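Local structure of putative Outer membrane protein (Helicobacter pylori, 6GW5) at residues 39-53 with 234-247. The protein is the SabA adhesin of the bacterial outer membrane, which probably acts as a lectin that attaches the bacterium to host glycans through the adhesin domain described here. Numbering follows the deposited sequence.
Sequences NSSLNYLKSFTNNNY and SQSNHTLSASLQAQ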
ATOM      1  N   ASN A  39     -16.710  -9.185 -15.226  1.00 37.06           N
ATOM      2  CA  ASN A  39     -17.698  -8.868 -14.169  1.00 42.28           C
ATOM      3  C   ASN A  39     -17.242  -9.258 -12.795  1.00 37.58           C
ATOM      4  O   ASN A  39     -17.489  -8.578 -11.817  1.00 36.59           O
ATOM      5  CB  ASN A  39     -19.065  -9.531 -14.427  1.00 44.53           C
ATOM      6  CG  ASN A  39     -19.750  -8.971 -15.662  1.00 50.44           C
ATOM      7  OD1 ASN A  39     -19.509  -7.818 -16.080  1.00 55.76           O
ATOM      8  ND2 ASN A  39     -20.598  -9.774 -16.261  1.00 56.43           N
ATOM      9  N   SER A  40     -16.575 -10.378 -12.751  1.00 39.60           N
ATOM     10  CA  SER A  40     -16.039 -10.920 -11.560  1.00 37.38           C
ATOM     11  C   SER A  40     -14.981  -9.980 -10.945  1.00 35.21           C
ATOM     12  O   SER A  40     -15.020  -9.708  -9.769  1.00 38.44           O
ATOM     13  CB  SER A  40     -15.414 -12.230 -11.961  1.00 37.99           C
ATOM     14  OG  SER A  40     -15.204 -12.984 -10.854  1.00 44.22           O
ATOM     15  N   SER A  41     -14.036  -9.546 -11.765  1.00 34.33           N
ATOM     16  CA  SER A  41     -12.995  -8.594 -11.435  1.00 32.89           C
ATOM     17  C   SER A  41     -13.563  -7.281 -10.956  1.00 36.78           C
ATOM     18  O   SER A  41     -13.171  -6.736  -9.888  1.00 39.30           O
ATOM     19  CB  SER A  41     -12.182  -8.337 -12.695  1.00 34.51           C
ATOM     20  OG  SER A  41     -11.643  -9.551 -13.145  1.00 35.73           O
ATOM     21  N   LEU A  42     -14.563  -6.808 -11.686  1.00 37.54           N
ATOM     22  CA  LEU A  42     -15.294  -5.603 -11.271  1.00 37.44           C
ATOM     23  C   LEU A  42     -16.013  -5.797  -9.925  1.00 36.61           C
ATOM     24  O   LEU A  42     -15.893  -4.968  -9.022  1.00 34.86           O
ATOM     25  CB  LEU A  42     -16.273  -5.182 -12.354  1.00 35.82           C
ATOM     26  CG  LEU A  42     -17.099  -3.912 -12.079  1.00 40.56           C
ATOM     27  CD1 LEU A  42     -16.234  -2.660 -11.895  1.00 40.82           C
ATOM     28  CD2 LEU A  42     -18.102  -3.694 -13.181  1.00 38.01           C
ATOM     29  N   ASN A  43     -16.717  -6.916  -9.771  1.00 36.70           N
ATOM     30  CA  ASN A  43     -17.423  -7.170  -8.521  1.00 38.31           C
ATOM     31  C   ASN A  43     -16.466  -7.301  -7.334  1.00 38.80           C
ATOM     32  O   ASN A  43     -16.774  -6.850  -6.234  1.00 35.55           O
ATOM     33  CB  ASN A  43     -18.308  -8.400  -8.606  1.00 38.22           C
ATOM     34  CG  ASN A  43     -19.540  -8.194  -9.476  1.00 40.98           C
ATOM     35  OD1 ASN A  43     -19.995  -9.132 -10.120  1.00 41.18           O
ATOM     36  ND2 ASN A  43     -20.059  -6.976  -9.531  1.00 42.19           N
ATOM     37  N   TYR A  44     -15.274  -7.825  -7.595  1.00 38.26           N
ATOM     38  CA  TYR A  44     -14.280  -7.915  -6.583  1.00 36.15           C
ATOM     39  C   TYR A  44     -13.913  -6.513  -6.123  1.00 37.58           C
ATOM     40  O   TYR A  44     -13.847  -6.236  -4.945  1.00 43.92           O
ATOM     41  CB  TYR A  44     -13.033  -8.640  -7.054  1.00 35.94           C
ATOM     42  CG  TYR A  44     -12.211  -8.844  -5.842  1.00 38.63           C
ATOM     43  CD1 TYR A  44     -11.362  -7.857  -5.394  1.00 37.16           C
ATOM     44  CD2 TYR A  44     -12.416  -9.941  -5.031  1.00 38.39           C
ATOM     45  CE1 TYR A  44     -10.672  -7.989  -4.221  1.00 36.54           C
ATOM     46  CE2 TYR A  44     -11.702 -10.074  -3.867  1.00 40.46           C
ATOM     47  CZ  TYR A  44     -10.831  -9.084  -3.470  1.00 35.91           C
ATOM     48  OH  TYR A  44     -10.133  -9.201  -2.283  1.00 37.73           O
ATOM     49  N   LEU A  45     -13.663  -5.635  -7.068  1.00 37.16           N
ATOM     50  CA  LEU A  45     -13.254  -4.286  -6.745  1.00 36.40           C
ATOM     51  C   LEU A  45     -14.343  -3.486  -6.026  1.00 37.76           C
ATOM     52  O   LEU A  45     -14.074  -2.730  -5.108  1.00 38.39           O
ATOM     53  CB  LEU A  45     -12.818  -3.582  -8.026  1.00 34.86           C
ATOM     54  CG  LEU A  45     -11.600  -4.181  -8.729  1.00 37.04           C
ATOM     55  CD1 LEU A  45     -11.416  -3.501 -10.051  1.00 35.92           C
ATOM     56  CD2 LEU A  45     -10.295  -4.074  -7.911  1.00 38.41           C
ATOM     57  N   LYS A  46     -15.569  -3.641  -6.456  1.00 39.99           N
ATOM     58  CA  LYS A  46     -16.656  -2.983  -5.777  1.00 48.56           C
ATOM     59  C   LYS A  46     -16.797  -3.488  -4.370  1.00 45.69           C
ATOM     60  O   LYS A  46     -17.008  -2.705  -3.461  1.00 49.52           O
ATOM     61  CB  LYS A  46     -17.982  -3.190  -6.507  1.00 51.01           C
ATOM     62  CG  LYS A  46     -18.065  -2.383  -7.788  1.00 54.69           C
ATOM     63  CD  LYS A  46     -19.078  -3.001  -8.735  1.00 56.58           C
ATOM     64  CE  LYS A  46     -20.085  -1.979  -9.162  1.00 58.59           C
ATOM     65  NZ  LYS A  46     -20.953  -1.612  -8.034  1.00 65.13           N
ATOM     66  N   SER A  47     -16.711  -4.805  -4.227  1.00 38.97           N
ATOM     67  CA  SER A  47     -16.818  -5.438  -2.959  1.00 40.19           C
ATOM     68  C   SER A  47     -15.738  -4.862  -2.063  1.00 41.08           C
ATOM     69  O   SER A  47     -15.988  -4.467  -0.930  1.00 38.50           O
ATOM     70  CB  SER A  47     -16.619  -6.947  -3.101  1.00 41.49           C
ATOM     71  OG  SER A  47     -16.615  -7.536  -1.826  1.00 46.35           O
ATOM     72  N   PHE A  48     -14.524  -4.859  -2.569  1.00 39.44           N
ATOM     73  CA  PHE A  48     -13.423  -4.345  -1.807  1.00 41.64           C
ATOM     74  C   PHE A  48     -13.644  -2.882  -1.418  1.00 44.93           C
ATOM     75  O   PHE A  48     -13.392  -2.509  -0.296  1.00 53.51           O
ATOM     76  CB  PHE A  48     -12.108  -4.494  -2.569  1.00 42.34           C
ATOM     77  CG  PHE A  48     -10.975  -3.761  -1.927  1.00 41.48           C
ATOM     78  CD1 PHE A  48     -10.308  -4.312  -0.873  1.00 42.93           C
ATOM     79  CD2 PHE A  48     -10.638  -2.481  -2.316  1.00 42.27           C
ATOM     80  CE1 PHE A  48      -9.273  -3.640  -0.253  1.00 43.05           C
ATOM     81  CE2 PHE A  48      -9.597  -1.792  -1.690  1.00 43.95           C
ATOM     82  CZ  PHE A  48      -8.918  -2.371  -0.647  1.00 42.01           C
ATOM     83  N   THR A  49     -14.076  -2.053  -2.350  1.00 48.31           N
ATOM     84  CA  THR A  49     -14.403  -0.663  -2.036  1.00 51.45           C
ATOM     85  C   THR A  49     -15.429  -0.517  -0.917  1.00 50.21           C
ATOM     86  O   THR A  49     -15.271   0.347  -0.061  1.00 51.88           O
ATOM     87  CB  THR A  49     -14.955   0.089  -3.249  1.00 53.50           C
ATOM     88  OG1 THR A  49     -13.975   0.108  -4.291  1.00 55.37           O
ATOM     89  CG2 THR A  49     -15.225   1.526  -2.900  1.00 60.01           C
ATOM     90  N   ASN A  50     -16.474  -1.340  -0.936  1.00 49.02           N
ATOM     91  CA  ASN A  50     -17.533  -1.231   0.069  1.00 54.33           C
ATOM     92  C   ASN A  50     -17.034  -1.601   1.467  1.00 49.53           C
ATOM     93  O   ASN A  50     -17.249  -0.846   2.408  1.00 48.31           O
ATOM     94  CB  ASN A  50     -18.797  -2.051  -0.282  1.00 51.58           C
ATOM     95  CG  ASN A  50     -19.479  -1.581  -1.565  1.00 55.54           C
ATOM     96  OD1 ASN A  50     -19.432  -0.384  -1.955  1.00 57.44           O
ATOM     97  ND2 ASN A  50     -20.123  -2.524  -2.236  1.00 53.09           N
ATOM     98  N   ASN A  51     -16.338  -2.726   1.570  1.00 44.73           N
ATOM     99  CA  ASN A  51     -15.741  -3.133   2.810  1.00 49.18           C
ATOM    100  C   ASN A  51     -14.765  -2.101   3.346  1.00 45.71           C
ATOM    101  O   ASN A  51     -14.811  -1.720   4.506  1.00 47.64           O
ATOM    102  CB  ASN A  51     -15.055  -4.488   2.657  1.00 60.53           C
ATOM    103  CG  ASN A  51     -16.042  -5.631   2.796  1.00 61.64           C
ATOM    104  OD1 ASN A  51     -16.277  -6.116   3.897  1.00 73.57           O
ATOM    105  ND2 ASN A  51     -16.634  -6.055   1.683  1.00 66.29           N
ATOM    106  N   ASN A  52     -13.911  -1.604   2.483  1.00 41.79           N
ATOM    107  CA  ASN A  52     -12.966  -0.621   2.911  1.00 40.95           C
ATOM    108  C   ASN A  52     -13.637   0.620   3.505  1.00 43.47           C
ATOM    109  O   ASN A  52     -13.117   1.266   4.401  1.00 45.28           O
ATOM    110  CB  ASN A  52     -12.079  -0.226   1.743  1.00 39.26           C
ATOM    111  CG  ASN A  52     -10.944   0.663   2.175  1.00 37.58           C
ATOM    112  OD1 ASN A  52     -10.195   0.326   3.089  1.00 38.27           O
ATOM    113  ND2 ASN A  52     -10.800   1.787   1.527  1.00 37.24           N
ATOM    114  N   TYR A  53     -14.801   0.932   2.972  1.00 49.31           N
ATOM    115  CA  TYR A  53     -15.491   2.194   3.179  1.00 50.41           C
ATOM    116  C   TYR A  53     -16.472   2.111   4.329  1.00 46.90           C
ATOM    117  O   TYR A  53     -16.612   3.058   5.051  1.00 47.44           O
ATOM    118  CB  TYR A  53     -16.198   2.543   1.889  1.00 49.65           C
ATOM    119  CG  TYR A  53     -16.852   3.860   1.865  1.00 57.98           C
ATOM    120  CD1 TYR A  53     -16.097   5.029   1.850  1.00 61.05           C
ATOM    121  CD2 TYR A  53     -18.253   3.968   1.842  1.00 58.44           C
ATOM    122  CE1 TYR A  53     -16.717   6.271   1.797  1.00 61.14           C
ATOM    123  CE2 TYR A  53     -18.872   5.199   1.807  1.00 55.73           C
ATOM    124  CZ  TYR A  53     -18.104   6.343   1.791  1.00 58.45           C
ATOM    125  OH  TYR A  53     -18.728   7.577   1.776  1.00 68.72           O
ATOM    126  N   SER A 234     -10.068   6.759  -0.638  1.00 46.45           N
ATOM    127  CA  SER A 234     -11.064   5.740  -0.307  1.00 49.03           C
ATOM    128  C   SER A 234     -12.490   6.220  -0.440  1.00 51.33           C
ATOM    129  O   SER A 234     -13.391   5.438  -0.763  1.00 45.17           O
ATOM    130  CB  SER A 234     -10.872   5.233   1.129  1.00 44.53           C
ATOM    131  OG  SER A 234      -9.682   4.493   1.220  1.00 44.31           O
ATOM    132  N   GLN A 235     -12.676   7.506  -0.157  1.00 58.93           N
ATOM    133  CA  GLN A 235     -13.988   8.129  -0.205  1.00 57.92           C
ATOM    134  C   GLN A 235     -14.400   8.337  -1.655  1.00 55.99           C
ATOM    135  O   GLN A 235     -15.497   7.903  -2.039  1.00 48.25           O
ATOM    136  CB  GLN A 235     -13.994   9.417   0.615  1.00 61.94           C
ATOM    137  CG  GLN A 235     -13.734   9.076   2.082  1.00 62.26           C
ATOM    138  CD  GLN A 235     -13.727  10.269   3.029  1.00 55.92           C
ATOM    139  OE1 GLN A 235     -13.242  11.362   2.709  1.00 57.00           O
ATOM    140  NE2 GLN A 235     -14.237  10.040   4.226  1.00 55.98           N
ATOM    141  N   SER A 236     -13.506   8.930  -2.462  1.00 51.20           N
ATOM    142  CA  SER A 236     -13.824   9.193  -3.852  1.00 53.83           C
ATOM    143  C   SER A 236     -14.068   7.884  -4.631  1.00 58.45           C
ATOM    144  O   SER A 236     -15.025   7.823  -5.411  1.00 68.17           O
ATOM    145  CB  SER A 236     -12.777  10.073  -4.517  1.00 51.02           C
ATOM    146  OG  SER A 236     -11.515   9.527  -4.308  1.00 51.77           O
ATOM    147  N   ASN A 237     -13.277   6.839  -4.379  1.00 57.48           N
ATOM    148  CA  ASN A 237     -13.567   5.497  -4.944  1.00 58.25           C
ATOM    149  C   ASN A 237     -14.982   4.979  -4.750  1.00 57.27           C
ATOM    150  O   ASN A 237     -15.476   4.268  -5.608  1.00 66.38           O
ATOM    151  CB  ASN A 237     -12.642   4.412  -4.390  1.00 56.44           C
ATOM    152  CG  ASN A 237     -11.229   4.572  -4.844  1.00 55.95           C
ATOM    153  OD1 ASN A 237     -10.946   5.346  -5.762  1.00 59.32           O
ATOM    154  ND2 ASN A 237     -10.309   3.857  -4.190  1.00 56.34           N
ATOM    155  N   HIS A 238     -15.619   5.289  -3.627  1.00 55.30           N
ATOM    156  CA  HIS A 238     -16.998   4.852  -3.386  1.00 62.24           C
ATOM    157  C   HIS A 238     -17.999   5.498  -4.363  1.00 62.55           C
ATOM    158  O   HIS A 238     -19.035   4.899  -4.711  1.00 56.31           O
ATOM    159  CB  HIS A 238     -17.425   5.138  -1.950  1.00 64.10           C
ATOM    160  CG  HIS A 238     -18.721   4.495  -1.580  1.00 69.47           C
ATOM    161  ND1 HIS A 238     -19.875   5.224  -1.387  1.00 67.10           N
ATOM    162  CD2 HIS A 238     -19.060   3.192  -1.409  1.00 71.01           C
ATOM    163  CE1 HIS A 238     -20.864   4.404  -1.084  1.00 72.73           C
ATOM    164  NE2 HIS A 238     -20.397   3.166  -1.089  1.00 76.36           N
ATOM    165  N   THR A 239     -17.672   6.715  -4.803  1.00 65.18           N
ATOM    166  CA  THR A 239     -18.476   7.443  -5.780  1.00 68.73           C
ATOM    167  C   THR A 239     -18.243   6.849  -7.168  1.00 67.70           C
ATOM    168  O   THR A 239     -19.193   6.468  -7.841  1.00 71.29           O
ATOM    169  CB  THR A 239     -18.160   8.971  -5.771  1.00 70.62           C
ATOM    170  OG1 THR A 239     -18.450   9.521  -4.480  1.00 69.36           O
ATOM    171  CG2 THR A 239     -18.994   9.705  -6.812  1.00 71.71           C
ATOM    172  N   LEU A 240     -16.980   6.783  -7.575  1.00 70.95           N
ATOM    173  CA  LEU A 240     -16.600   6.176  -8.853  1.00 77.95           C
ATOM    174  C   LEU A 240     -17.292   4.815  -9.051  1.00 75.38           C
ATOM    175  O   LEU A 240     -17.831   4.536 -10.133  1.00 78.81           O
ATOM    176  CB  LEU A 240     -15.078   6.003  -8.956  1.00 80.13           C
ATOM    177  CG  LEU A 240     -14.225   7.156  -9.503  1.00 83.75           C
ATOM    178  CD1 LEU A 240     -14.169   8.367  -8.566  1.00 84.38           C
ATOM    179  CD2 LEU A 240     -12.817   6.630  -9.798  1.00 82.24           C
ATOM    180  N   SER A 241     -17.312   4.025  -7.972  1.00 68.36           N
ATOM    181  CA  SER A 241     -17.937   2.690  -7.923  1.00 68.15           C
ATOM    182  C   SER A 241     -19.424   2.654  -8.303  1.00 64.73           C
ATOM    183  O   SER A 241     -19.910   1.614  -8.737  1.00 62.99           O
ATOM    184  CB  SER A 241     -17.749   2.047  -6.535  1.00 58.32           C
ATOM    185  OG  SER A 241     -18.212   0.696  -6.482  1.00 49.54           O
ATOM    186  N   ALA A 242     -20.129   3.763  -8.094  1.00 67.81           N
ATOM    187  CA  ALA A 242     -21.572   3.861  -8.373  1.00 69.55           C
ATOM    188  C   ALA A 242     -21.910   3.968  -9.862  1.00 71.30           C
ATOM    189  O   ALA A 242     -23.004   3.539 -10.256  1.00 67.27           O
ATOM    190  CB  ALA A 242     -22.186   5.035  -7.617  1.00 66.80           C
ATOM    191  N   SER A 243     -20.984   4.522 -10.664  1.00 72.34           N
ATOM    192  CA  SER A 243     -21.169   4.681 -12.118  1.00 70.02           C
ATOM    193  C   SER A 243     -20.717   3.475 -12.982  1.00 73.92           C
ATOM    194  O   SER A 243     -20.799   3.541 -14.224  1.00 88.92           O
ATOM    195  CB  SER A 243     -20.435   5.938 -12.578  1.00 71.34           C
ATOM    196  OG  SER A 243     -19.059   5.831 -12.264  1.00 65.00           O
ATOM    197  N   LEU A 244     -20.273   2.388 -12.332  1.00 70.52           N
ATOM    198  CA  LEU A 244     -19.792   1.146 -12.987  1.00 66.79           C
ATOM    199  C   LEU A 244     -20.692  -0.043 -12.630  1.00 70.84           C
ATOM    200  O   LEU A 244     -20.723  -0.445 -11.496  1.00 72.86           O
ATOM    201  CB  LEU A 244     -18.375   0.824 -12.495  1.00 58.72           C
ATOM    202  CG  LEU A 244     -17.200   1.559 -13.111  1.00 58.91           C
ATOM    203  CD1 LEU A 244     -15.934   1.515 -12.263  1.00 56.08           C
ATOM    204  CD2 LEU A 244     -16.915   0.964 -14.457  1.00 64.35           C
ATOM    205  N   GLN A 245     -21.409  -0.638 -13.573  1.00 84.35           N
ATOM    206  CA  GLN A 245     -22.161  -1.890 -13.248  1.00 91.69           C
ATOM    207  C   GLN A 245     -21.696  -3.059 -14.107  1.00 85.88           C
ATOM    208  O   GLN A 245     -21.194  -2.859 -15.229  1.00 83.26           O
ATOM    209  CB  GLN A 245     -23.690  -1.755 -13.375  1.00 96.59           C
ATOM    210  CG  GLN A 245     -24.295  -0.503 -12.781  1.00102.31           C
ATOM    211  CD  GLN A 245     -25.804  -0.572 -12.826  1.00115.53           C
ATOM    212  OE1 GLN A 245     -26.371  -0.940 -13.858  1.00123.40           O
ATOM    213  NE2 GLN A 245     -26.469  -0.239 -11.708  1.00118.22           N
ATOM    214  N   ALA A 246     -21.931  -4.279 -13.595  1.00 86.89           N
ATOM    215  CA  ALA A 246     -21.643  -5.535 -14.313  1.00 91.84           C
ATOM    216  C   ALA A 246     -22.363  -5.565 -15.668  1.00 95.36           C
ATOM    217  O   ALA A 246     -23.551  -5.266 -15.748  1.00 93.31           O
ATOM    218  CB  ALA A 246     -22.029  -6.762 -13.476  1.00 94.13           C
ATOM    219  N   GLN A 247     -21.617  -5.875 -16.722  1.00 98.42           N
ATOM    220  CA  GLN A 247     -22.145  -5.924 -18.081  1.00 96.98           C
ATOM    221  C   GLN A 247     -22.919  -7.277 -18.215  1.00 99.30           C
ATOM    222  O   GLN A 247     -22.480  -8.285 -17.692  1.00 97.55           O
ATOM    223  CB  GLN A 247     -20.974  -5.755 -19.095  1.00 93.35           C
ATOM    224  CG  GLN A 247     -19.957  -4.642 -18.744  1.00 87.21           C
ATOM    225  CD  GLN A 247     -19.840  -3.527 -19.794  1.00 87.46           C
ATOM    226  OE1 GLN A 247     -19.259  -3.720 -20.875  1.00 83.20           O
ATOM    227  NE2 GLN A 247     -20.418  -2.369 -19.491  1.00 79.31           N
TER
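Y53 and H238 form an offset stack, ring centroids 4.0 Å apart and planes 14° from parallel. Y53 leaves the helix with CG anti to its backbone N (chi1 -174°), which swings the ring across to helix 215-240. From CB outward, CG and CD2 lie against H238 CG and CD2, CE2 sits over the centre of the imidazole with H238 ND1 at 3.3 Å, and CD1 and CE1 pass S234 O and Q235 CA obliquely. CZ still lies near ND1, and OH at the tip only skirts it, too far for a hydrogen bond. H238 CB also lies over the Y53 ring, 3.8 Å from its centroid and almost on its normal, a CH-pi contact. N50 meets the imidazole at its edge, OD1 3.6 Å from H238 CD2.

Helical segments 39-53 and 234-240 run nearer antiparallel than parallel (136°), axes 9.5 Å apart at closest approach, within the elongated, largely helical adhesin domain. T49 CG2 rests on the backbone of N237 and H238. N52 ND2 donates to S234 OG (2.9 Å), the hydroxyl lying in the amide plane; that OG also bonds A230 O.

Residues 241-247 continue along helix 35-54 in the same direction, toward N39. K46 CG touches S241 OG, and its bent chain brings NZ to a weak bond with S241 O. L42 sets CD1 on L244 CB and CD2 on the Q245 backbone. The N39 amide grips poorly ordered Q247 twice: ND2 donates to Q247 O (2.8 Å), and Q247 N approaches OD1 from above its carbonyl plane (2.9 Å).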